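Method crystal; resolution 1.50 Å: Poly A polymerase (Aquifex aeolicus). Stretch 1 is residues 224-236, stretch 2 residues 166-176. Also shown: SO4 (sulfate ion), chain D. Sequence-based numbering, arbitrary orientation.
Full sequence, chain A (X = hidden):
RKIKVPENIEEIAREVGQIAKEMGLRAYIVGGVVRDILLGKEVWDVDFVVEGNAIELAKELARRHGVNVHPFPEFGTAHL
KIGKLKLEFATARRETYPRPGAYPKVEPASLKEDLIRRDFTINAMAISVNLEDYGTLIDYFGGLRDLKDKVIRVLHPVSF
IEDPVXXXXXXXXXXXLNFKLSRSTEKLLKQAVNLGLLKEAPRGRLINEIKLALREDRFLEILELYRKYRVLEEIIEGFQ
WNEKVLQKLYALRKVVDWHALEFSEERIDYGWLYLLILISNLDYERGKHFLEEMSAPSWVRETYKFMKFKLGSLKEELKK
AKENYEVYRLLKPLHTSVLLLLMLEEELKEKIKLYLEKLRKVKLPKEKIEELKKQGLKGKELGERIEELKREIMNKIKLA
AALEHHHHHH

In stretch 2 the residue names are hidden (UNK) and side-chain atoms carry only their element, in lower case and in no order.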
ATOM      1  N   GLU A 224      14.126   0.879  -1.342  1.00 15.23           N
ATOM      2  CA  GLU A 224      15.538   0.656  -1.025  1.00 16.83           C
ATOM      3  C   GLU A 224      15.819  -0.819  -0.736  1.00 15.57           C
ATOM      4  O   GLU A 224      16.872  -1.341  -1.106  1.00 17.20           O
ATOM      5  CB  GLU A 224      15.983   1.509   0.162  1.00 18.84           C
ATOM      6  CG  GLU A 224      16.226   2.976  -0.176  1.00 21.70           C
ATOM      7  CD  GLU A 224      17.597   3.233  -0.799  1.00 24.46           C
ATOM      8  OE1 GLU A 224      18.203   2.295  -1.372  1.00 25.72           O
ATOM      9  OE2 GLU A 224      18.068   4.387  -0.706  1.00 26.34           O
ATOM     10  N   LEU A 225      14.875  -1.497  -0.083  1.00 15.02           N
ATOM     11  CA  LEU A 225      15.014  -2.931   0.151  1.00 13.80           C
ATOM     12  C   LEU A 225      14.879  -3.701  -1.168  1.00 14.37           C
ATOM     13  O   LEU A 225      15.614  -4.659  -1.406  1.00 15.52           O
ATOM     14  CB  LEU A 225      13.981  -3.423   1.177  1.00 14.63           C
ATOM     15  CG  LEU A 225      14.219  -2.898   2.598  1.00 15.15           C
ATOM     16  CD1 LEU A 225      12.993  -3.088   3.470  1.00 17.87           C
ATOM     17  CD2 LEU A 225      15.435  -3.561   3.235  1.00 21.19           C
ATOM     18  N   TYR A 226      13.947  -3.281  -2.027  1.00 13.39           N
ATOM     19  CA  TYR A 226      13.840  -3.880  -3.352  1.00 13.88           C
ATOM     20  C   TYR A 226      15.184  -3.789  -4.083  1.00 14.69           C
ATOM     21  O   TYR A 226      15.627  -4.735  -4.742  1.00 15.88           O
ATOM     22  CB  TYR A 226      12.782  -3.183  -4.208  1.00 14.58           C
ATOM     23  CG  TYR A 226      11.325  -3.550  -4.003  1.00 14.15           C
ATOM     24  CD1 TYR A 226      10.874  -4.240  -2.886  1.00 14.41           C
ATOM     25  CD2 TYR A 226      10.393  -3.173  -4.957  1.00 18.04           C
ATOM     26  CE1 TYR A 226       9.513  -4.551  -2.737  1.00 14.60           C
ATOM     27  CE2 TYR A 226       9.063  -3.465  -4.824  1.00 18.84           C
ATOM     28  CZ  TYR A 226       8.619  -4.153  -3.720  1.00 15.78           C
ATOM     29  OH  TYR A 226       7.275  -4.431  -3.645  1.00 16.80           O
ATOM     30  N   ARG A 227      15.815  -2.621  -3.985  1.00 14.66           N
ATOM     31  CA  ARG A 227      17.110  -2.397  -4.617  1.00 15.55           C
ATOM     32  C   ARG A 227      18.180  -3.314  -4.014  1.00 15.67           C
ATOM     33  O   ARG A 227      18.909  -3.996  -4.741  1.00 17.46           O
ATOM     34  CB  ARG A 227      17.520  -0.929  -4.481  1.00 15.81           C
ATOM     35  CG  ARG A 227      18.776  -0.560  -5.256  1.00 18.26           C
ATOM     36  CD  ARG A 227      18.996   0.945  -5.260  1.00 20.63           C
ATOM     37  NE  ARG A 227      19.431   1.456  -3.960  1.00 27.53           N
ATOM     38  CZ  ARG A 227      20.703   1.599  -3.601  1.00 32.51           C
ATOM     39  NH1 ARG A 227      21.672   1.253  -4.435  1.00 34.78           N
ATOM     40  NH2 ARG A 227      21.003   2.080  -2.402  1.00 33.18           N
ATOM     41  N   LYS A 228      18.259  -3.334  -2.684  1.00 16.85           N
ATOM     42  CA  LYS A 228      19.243  -4.153  -1.982  1.00 18.34           C
ATOM     43  C   LYS A 228      19.186  -5.628  -2.386  1.00 16.45           C
ATOM     44  O   LYS A 228      20.232  -6.269  -2.554  1.00 19.15           O
ATOM     45  CB  LYS A 228      19.050  -4.025  -0.469  1.00 18.84           C
ATOM     46  CG  LYS A 228      20.015  -4.855   0.369  1.00 21.48           C
ATOM     47  CD  LYS A 228      19.834  -4.564   1.852  1.00 24.37           C
ATOM     48  CE  LYS A 228      20.738  -5.433   2.709  1.00 28.25           C
ATOM     49  NZ  LYS A 228      20.776  -4.991   4.132  1.00 34.64           N
ATOM     50  N   TYR A 229      17.969  -6.157  -2.529  1.00 15.72           N
ATOM     51  CA  TYR A 229      17.792  -7.581  -2.801  1.00 16.36           C
ATOM     52  C   TYR A 229      17.511  -7.885  -4.271  1.00 17.22           C
ATOM     53  O   TYR A 229      17.204  -9.028  -4.629  1.00 18.72           O
ATOM     54  CB  TYR A 229      16.696  -8.148  -1.889  1.00 16.58           C
ATOM     55  CG  TYR A 229      17.137  -8.091  -0.445  1.00 15.01           C
ATOM     56  CD1 TYR A 229      18.195  -8.879   0.005  1.00 16.60           C
ATOM     57  CD2 TYR A 229      16.536  -7.223   0.459  1.00 16.34           C
ATOM     58  CE1 TYR A 229      18.632  -8.814   1.331  1.00 17.20           C
ATOM     59  CE2 TYR A 229      16.957  -7.156   1.778  1.00 17.98           C
ATOM     60  CZ  TYR A 229      18.003  -7.948   2.211  1.00 17.36           C
ATOM     61  OH  TYR A 229      18.418  -7.869   3.524  1.00 19.25           O
ATOM     62  N   ARG A 230      17.640  -6.861  -5.113  1.00 17.01           N
ATOM     63  CA  ARG A 230      17.625  -7.011  -6.572  1.00 17.62           C
ATOM     64  C   ARG A 230      16.337  -7.628  -7.098  1.00 15.27           C
ATOM     65  O   ARG A 230      16.359  -8.437  -8.034  1.00 18.13           O
ATOM     66  CB  ARG A 230      18.818  -7.855  -7.031  1.00 22.40           C
ATOM     67  CG  ARG A 230      20.159  -7.340  -6.536  1.00 29.12           C
ATOM     68  CD  ARG A 230      21.287  -8.264  -6.961  1.00 36.02           C
ATOM     69  NE  ARG A 230      22.565  -7.894  -6.360  1.00 40.47           N
ATOM     70  CZ  ARG A 230      23.439  -7.068  -6.922  1.00 45.15           C
ATOM     71  NH1 ARG A 230      23.169  -6.516  -8.096  1.00 46.29           N
ATOM     72  NH2 ARG A 230      24.581  -6.789  -6.309  1.00 46.95           N
ATOM     73  N   VAL A 231      15.202  -7.230  -6.534  1.00 14.52           N
ATOM     74  CA  VAL A 231      13.968  -7.899  -6.908  1.00 14.77           C
ATOM     75  C   VAL A 231      13.317  -7.340  -8.182  1.00 16.09           C
ATOM     76  O   VAL A 231      12.757  -8.114  -8.951  1.00 17.17           O
ATOM     77  CB  VAL A 231      12.939  -7.876  -5.759  1.00 18.71           C
ATOM     78  CG1 VAL A 231      13.530  -8.492  -4.487  1.00 18.32           C
ATOM     79  CG2 VAL A 231      12.461  -6.485  -5.486  1.00 21.36           C
ATOM     80  N   LEU A 232      13.399  -6.028  -8.431  1.00 17.06           N
ATOM     81  CA  LEU A 232      12.681  -5.450  -9.575  1.00 18.25           C
ATOM     82  C   LEU A 232      13.271  -5.922 -10.903  1.00 18.53           C
ATOM     83  O   LEU A 232      12.561  -6.037 -11.904  1.00 22.06           O
ATOM     84  CB  LEU A 232      12.689  -3.923  -9.526  1.00 19.70           C
ATOM     85  CG  LEU A 232      11.818  -3.302  -8.435  1.00 21.09           C
ATOM     86  CD1 LEU A 232      12.030  -1.794  -8.378  1.00 21.44           C
ATOM     87  CD2 LEU A 232      10.343  -3.642  -8.656  1.00 23.16           C
ATOM     88  N   GLU A 233      14.566  -6.226 -10.892  1.00 20.25           N
ATOM     89  CA  GLU A 233      15.249  -6.749 -12.070  1.00 21.81           C
ATOM     90  C   GLU A 233      14.685  -8.102 -12.509  1.00 20.59           C
ATOM     91  O   GLU A 233      14.823  -8.493 -13.671  1.00 24.20           O
ATOM     92  CB  GLU A 233      16.754  -6.869 -11.794  1.00 20.85           C
ATOM     93  CG  GLU A 233      17.456  -5.524 -11.560  1.00 22.13           C
ATOM     94  CD  GLU A 233      17.490  -5.077 -10.097  1.00 22.00           C
ATOM     95  OE1 GLU A 233      16.599  -5.464  -9.296  1.00 20.86           O
ATOM     96  OE2 GLU A 233      18.428  -4.326  -9.748  1.00 24.84           O
ATOM     97  N   GLU A 234      14.042  -8.803 -11.576  1.00 19.81           N
ATOM     98  CA  GLU A 234      13.436 -10.103 -11.845  1.00 20.99           C
ATOM     99  C   GLU A 234      12.016  -9.992 -12.369  1.00 20.21           C
ATOM    100  O   GLU A 234      11.439 -10.987 -12.815  1.00 22.94           O
ATOM    101  CB  GLU A 234      13.413 -10.957 -10.573  1.00 23.16           C
ATOM    102  CG  GLU A 234      14.774 -11.206  -9.968  1.00 24.74           C
ATOM    103  CD  GLU A 234      15.661 -11.966 -10.906  1.00 28.85           C
ATOM    104  OE1 GLU A 234      15.341 -13.145 -11.186  1.00 27.89           O
ATOM    105  OE2 GLU A 234      16.660 -11.379 -11.380  1.00 29.91           O
ATOM    106  N   ILE A 235      11.444  -8.796 -12.278  1.00 20.31           N
ATOM    107  CA  ILE A 235      10.020  -8.609 -12.538  1.00 20.93           C
ATOM    108  C   ILE A 235       9.747  -7.692 -13.726  1.00 22.17           C
ATOM    109  O   ILE A 235       8.933  -8.007 -14.593  1.00 23.49           O
ATOM    110  CB  ILE A 235       9.314  -8.043 -11.293  1.00 21.67           C
ATOM    111  CG1 ILE A 235       9.518  -8.984 -10.104  1.00 22.19           C
ATOM    112  CG2 ILE A 235       7.820  -7.852 -11.560  1.00 24.88           C
ATOM    113  CD1 ILE A 235       8.991  -8.429  -8.799  1.00 21.88           C
ATOM    114  N   ILE A 236      10.422  -6.553 -13.766  1.00 21.74           N
ATOM    115  CA  ILE A 236      10.184  -5.590 -14.833  1.00 22.96           C
ATOM    116  C   ILE A 236      11.244  -5.752 -15.911  1.00 25.77           C
ATOM    117  O   ILE A 236      12.410  -5.433 -15.696  1.00 25.91           O
ATOM    118  CB  ILE A 236      10.174  -4.143 -14.295  1.00 23.96           C
ATOM    119  CG1 ILE A 236       9.146  -4.011 -13.166  1.00 24.87           C
ATOM    120  CG2 ILE A 236       9.881  -3.144 -15.420  1.00 25.89           C
ATOM    121  CD1 ILE A 236       9.171  -2.670 -12.464  1.00 26.34           C
ATOM    122  N   UNK A 166       6.148 -13.953  -1.249  1.00 12.13           N
ATOM    123  CA  UNK A 166       6.562 -13.581   0.104  1.00 12.52           C
ATOM    124  C   UNK A 166       7.899 -12.852   0.140  1.00 12.19           C
ATOM    125  O   UNK A 166       8.189 -12.169   1.112  1.00 13.22           O
ATOM    126  n   UNK A 166       2.746 -19.083   2.742  1.00 26.41           N
ATOM    127  c   UNK A 166       5.429 -16.701   2.075  1.00 15.32           C
ATOM    128  n   UNK A 166       4.141 -17.309   2.359  1.00 17.85           N
ATOM    129  c   UNK A 166       5.275 -15.417   1.292  1.00 13.64           C
ATOM    130  c   UNK A 166       6.631 -14.814   1.005  1.00 12.75           C
ATOM    131  n   UNK A 166       4.972 -19.476   2.359  1.00 23.38           N
ATOM    132  c   UNK A 166       3.954 -18.622   2.494  1.00 21.68           C
ATOM    133  N   UNK A 167       8.715 -13.019  -0.898  1.00 11.85           N
ATOM    134  CA  UNK A 167       9.951 -12.244  -1.017  1.00 12.30           C
ATOM    135  C   UNK A 167       9.631 -10.748  -0.984  1.00 12.58           C
ATOM    136  O   UNK A 167      10.234  -9.979  -0.229  1.00 14.05           O
ATOM    137  c   UNK A 167      10.707 -12.584  -2.320  1.00 12.74           C
ATOM    138  c   UNK A 167      11.861 -11.602  -2.578  1.00 14.93           C
ATOM    139  c   UNK A 167      11.630 -14.555  -3.665  1.00 16.74           C
ATOM    140  c   UNK A 167      11.199 -14.040  -2.296  1.00 13.94           C
ATOM    141  N   UNK A 168       8.683 -10.334  -1.817  1.00 12.91           N
ATOM    142  CA  UNK A 168       8.275  -8.934  -1.841  1.00 12.68           C
ATOM    143  C   UNK A 168       7.565  -8.542  -0.545  1.00 12.20           C
ATOM    144  O   UNK A 168       7.790  -7.445  -0.022  1.00 14.09           O
ATOM    145  c   UNK A 168       6.985  -8.373  -5.503  1.00 19.95           C
ATOM    146  c   UNK A 168       7.377  -8.643  -3.054  1.00 14.01           C
ATOM    147  c   UNK A 168       9.300  -8.046  -4.599  1.00 20.53           C
ATOM    148  c   UNK A 168       7.992  -8.809  -4.446  1.00 16.88           C
ATOM    149  N   UNK A 169       6.706  -9.424  -0.032  1.00 11.90           N
ATOM    150  CA  UNK A 169       5.958  -9.114   1.191  1.00 12.28           C
ATOM    151  C   UNK A 169       6.907  -8.885   2.366  1.00 11.77           C
ATOM    152  O   UNK A 169       6.677  -7.992   3.183  1.00 12.38           O
ATOM    153  n   UNK A 169       0.801 -10.615   3.833  1.00 27.98           N
ATOM    154  c   UNK A 169       3.852 -10.417   0.545  1.00 18.10           C
ATOM    155  n   UNK A 169       2.360 -11.346   2.308  1.00 26.05           N
ATOM    156  n   UNK A 169       0.479 -10.215   1.592  1.00 28.07           N
ATOM    157  c   UNK A 169       2.903 -11.536   0.971  1.00 22.53           C
ATOM    158  c   UNK A 169       4.979 -10.236   1.541  1.00 14.62           C
ATOM    159  c   UNK A 169       1.212 -10.728   2.575  1.00 27.93           C
ATOM    160  N   UNK A 170       7.972  -9.684   2.445  1.00 11.56           N
ATOM    161  CA  UNK A 170       8.948  -9.527   3.527  1.00 11.42           C
ATOM    162  C   UNK A 170       9.508  -8.119   3.542  1.00 11.35           C
ATOM    163  O   UNK A 170       9.688  -7.511   4.604  1.00 13.15           O
ATOM    164  c   UNK A 170      10.080 -10.538   3.389  1.00 11.34           C
ATOM    165  N   UNK A 171       9.787  -7.601   2.351  1.00 12.26           N
ATOM    166  CA  UNK A 171      10.401  -6.291   2.231  1.00 12.67           C
ATOM    167  C   UNK A 171       9.383  -5.188   2.511  1.00 13.25           C
ATOM    168  O   UNK A 171       9.735  -4.145   3.066  1.00 13.07           O
ATOM    169  c   UNK A 171      11.030  -6.140   0.841  1.00 13.06           C
ATOM    170  c   UNK A 171      12.045  -7.242   0.500  1.00 12.86           C
ATOM    171  c   UNK A 171      13.070  -7.409   1.629  1.00 15.29           C
ATOM    172  c   UNK A 171      12.723  -6.979  -0.841  1.00 14.71           C
ATOM    173  N   UNK A 172       8.119  -5.423   2.165  1.00 12.38           N
ATOM    174  CA  UNK A 172       7.069  -4.463   2.522  1.00 12.17           C
ATOM    175  C   UNK A 172       6.947  -4.330   4.043  1.00 12.95           C
ATOM    176  O   UNK A 172       6.920  -3.214   4.572  1.00 13.79           O
ATOM    177  c   UNK A 172       1.837  -5.866   2.059  1.00 16.91           C
ATOM    178  n   UNK A 172       1.377  -7.074   1.762  1.00 18.97           N
ATOM    179  c   UNK A 172       5.715  -4.844   1.920  1.00 12.81           C
ATOM    180  n   UNK A 172       1.344  -5.213   3.103  1.00 21.42           N
ATOM    181  c   UNK A 172       4.569  -3.972   2.444  1.00 15.55           C
ATOM    182  n   UNK A 172       2.784  -5.320   1.306  1.00 16.40           N
ATOM    183  c   UNK A 172       3.352  -3.988   1.516  1.00 17.86           C
ATOM    184  N   UNK A 173       6.893  -5.455   4.757  1.00 12.28           N
ATOM    185  CA  UNK A 173       6.779  -5.368   6.211  1.00 12.36           C
ATOM    186  C   UNK A 173       8.059  -4.831   6.845  1.00 12.53           C
ATOM    187  O   UNK A 173       7.987  -4.040   7.790  1.00 13.24           O
ATOM    188  c   UNK A 173       3.488  -8.725   5.435  1.00 18.31           C
ATOM    189  c   UNK A 173       2.612  -6.738   6.437  1.00 16.53           C
ATOM    190  c   UNK A 173       4.998  -7.152   6.455  1.00 13.13           C
ATOM    191  c   UNK A 173       4.774  -8.332   5.769  1.00 15.99           C
ATOM    192  c   UNK A 173       6.393  -6.721   6.818  1.00 12.67           C
ATOM    193  c   UNK A 173       3.907  -6.355   6.778  1.00 17.27           C
ATOM    194  c   UNK A 173       2.402  -7.924   5.764  1.00 17.34           C
ATOM    195  N   UNK A 174       9.220  -5.227   6.321  1.00 12.46           N
ATOM    196  CA  UNK A 174      10.480  -4.700   6.859  1.00 12.24           C
ATOM    197  C   UNK A 174      10.528  -3.178   6.718  1.00 12.39           C
ATOM    198  O   UNK A 174      10.881  -2.467   7.667  1.00 13.60           O
ATOM    199  c   UNK A 174      11.692  -5.347   6.171  1.00 13.28           C
ATOM    200  N   UNK A 175      10.158  -2.669   5.545  1.00 12.79           N
ATOM    201  CA  UNK A 175      10.190  -1.234   5.318  1.00 13.11           C
ATOM    202  C   UNK A 175       9.122  -0.486   6.103  1.00 14.01           C
ATOM    203  O   UNK A 175       9.381   0.583   6.662  1.00 15.14           O
ATOM    204  N   UNK A 176       7.909  -1.038   6.148  1.00 12.96           N
ATOM    205  CA  UNK A 176       6.834  -0.426   6.927  1.00 13.83           C
ATOM    206  C   UNK A 176       7.225  -0.240   8.382  1.00 13.91           C
ATOM    207  O   UNK A 176       6.982   0.808   8.972  1.00 15.97           O
ATOM    208  c   UNK A 176       5.564  -1.280   6.864  1.00 14.11           C
ATOM    209  c   UNK A 176       4.447  -0.756   7.758  1.00 14.33           C
ATOM    210  c   UNK A 176       1.575  -2.880   6.652  1.00 15.68           C
ATOM    211  n   UNK A 176       0.963  -3.063   5.495  1.00 18.02           N
ATOM    212  n   UNK A 176       2.591  -2.029   6.739  1.00 15.84           N
ATOM    213  c   UNK A 176       3.326  -1.760   7.969  1.00 15.05           C
ATOM    214  n   UNK A 176       1.181  -3.556   7.729  1.00 19.64           N
TER
HETATM  215  S   SO4 D2003      -1.507  -6.351   5.989  1.00 35.33           S
HETATM  216  O1  SO4 D2003      -1.364  -7.360   7.056  1.00 38.78           O
HETATM  217  O2  SO4 D2003      -1.033  -5.074   6.514  1.00 35.17           O
HETATM  218  O3  SO4 D2003      -0.748  -6.727   4.797  1.00 38.42           O
HETATM  219  O4  SO4 D2003      -2.924  -6.230   5.663  1.00 40.48           O
HETATM  220  O   HOH W   1       6.376  -5.449  -1.405  1.00 15.62           O

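Position 166 carries three carbons, a nitrogen, and a carbon bearing two more nitrogens. It touches nothing on stretch 1 and is partly exposed, as a charged guanidinium prefers: Arg 166. Position 167 has four carbons, forked at the first, with one arm two carbons long; the one-carbon arm lies 4.0 Å from Val 231 CG1. This is Ile 167, a beta-branched side chain meeting another.

At position 168 four carbons fork at the second. The CB points sideways, but the end comes nearer: one end carbon sits 3.6 Å from Val 231 CG2 and over one face of the Tyr 226 ring, while the other is 3.9 Å from Ile 235 CD1. This is Leu 168, whose fork offers two methyls to different neighbours. Position 169 has three carbons, a nitrogen and a carbon holding two more nitrogens; it points away from stretch 1, and is Arg 169. A single carbon at position 170, buried and out of reach, identifies Ala 170.

Position 171 has four carbons forked at the second and points toward stretch 1. Its CB is 4.0 Å from Leu 225 CB; one end carbon is 3.9 Å from Tyr 226 CD1, the other 3.7 Å from Tyr 229 CD2. This is Leu 171, its two methyls again meeting different neighbours. Position 172, with three carbons, a nitrogen and a carbon carrying two nitrogens, leads away at its end. It is Arg 172, long enough to carry its charge from the apolar contact to the anionic sulfate, where NH1 donates to SO4 O3 at 3.1 Å. One carbon followed by a six-carbon ring at position 173, pointing away, gives Phe 173, an apolar ring suited to a buried site.

Position 174 has one carbon, 3.8 Å from Leu 225 CD1: Ala 174, small enough for close packing. Position 175 has no side-chain atoms, and its backbone N lies 3.5 Å from Leu 225 CD1. It is Gly 175; with no side chain, that methyl can lie against the backbone on the side where a CB would point. Position 176 has three carbons, a nitrogen, then a carbon carrying two more nitrogens, and makes no contact with stretch 1: Arg 176, whose NH1 donates to SO4 O2 at 2.9 Å.

The contact is apolar, burying 428 Å² without a direct hydrogen bond. Leu 225 and Leu 171 bring the helices together, and Val 231 and Ile 235 extend the packing past the first helix. One water adds a polar link, donating to Leu 168 O and accepting from Tyr 226 OH.

Stretch 2 166-176: RILRALRFAGR
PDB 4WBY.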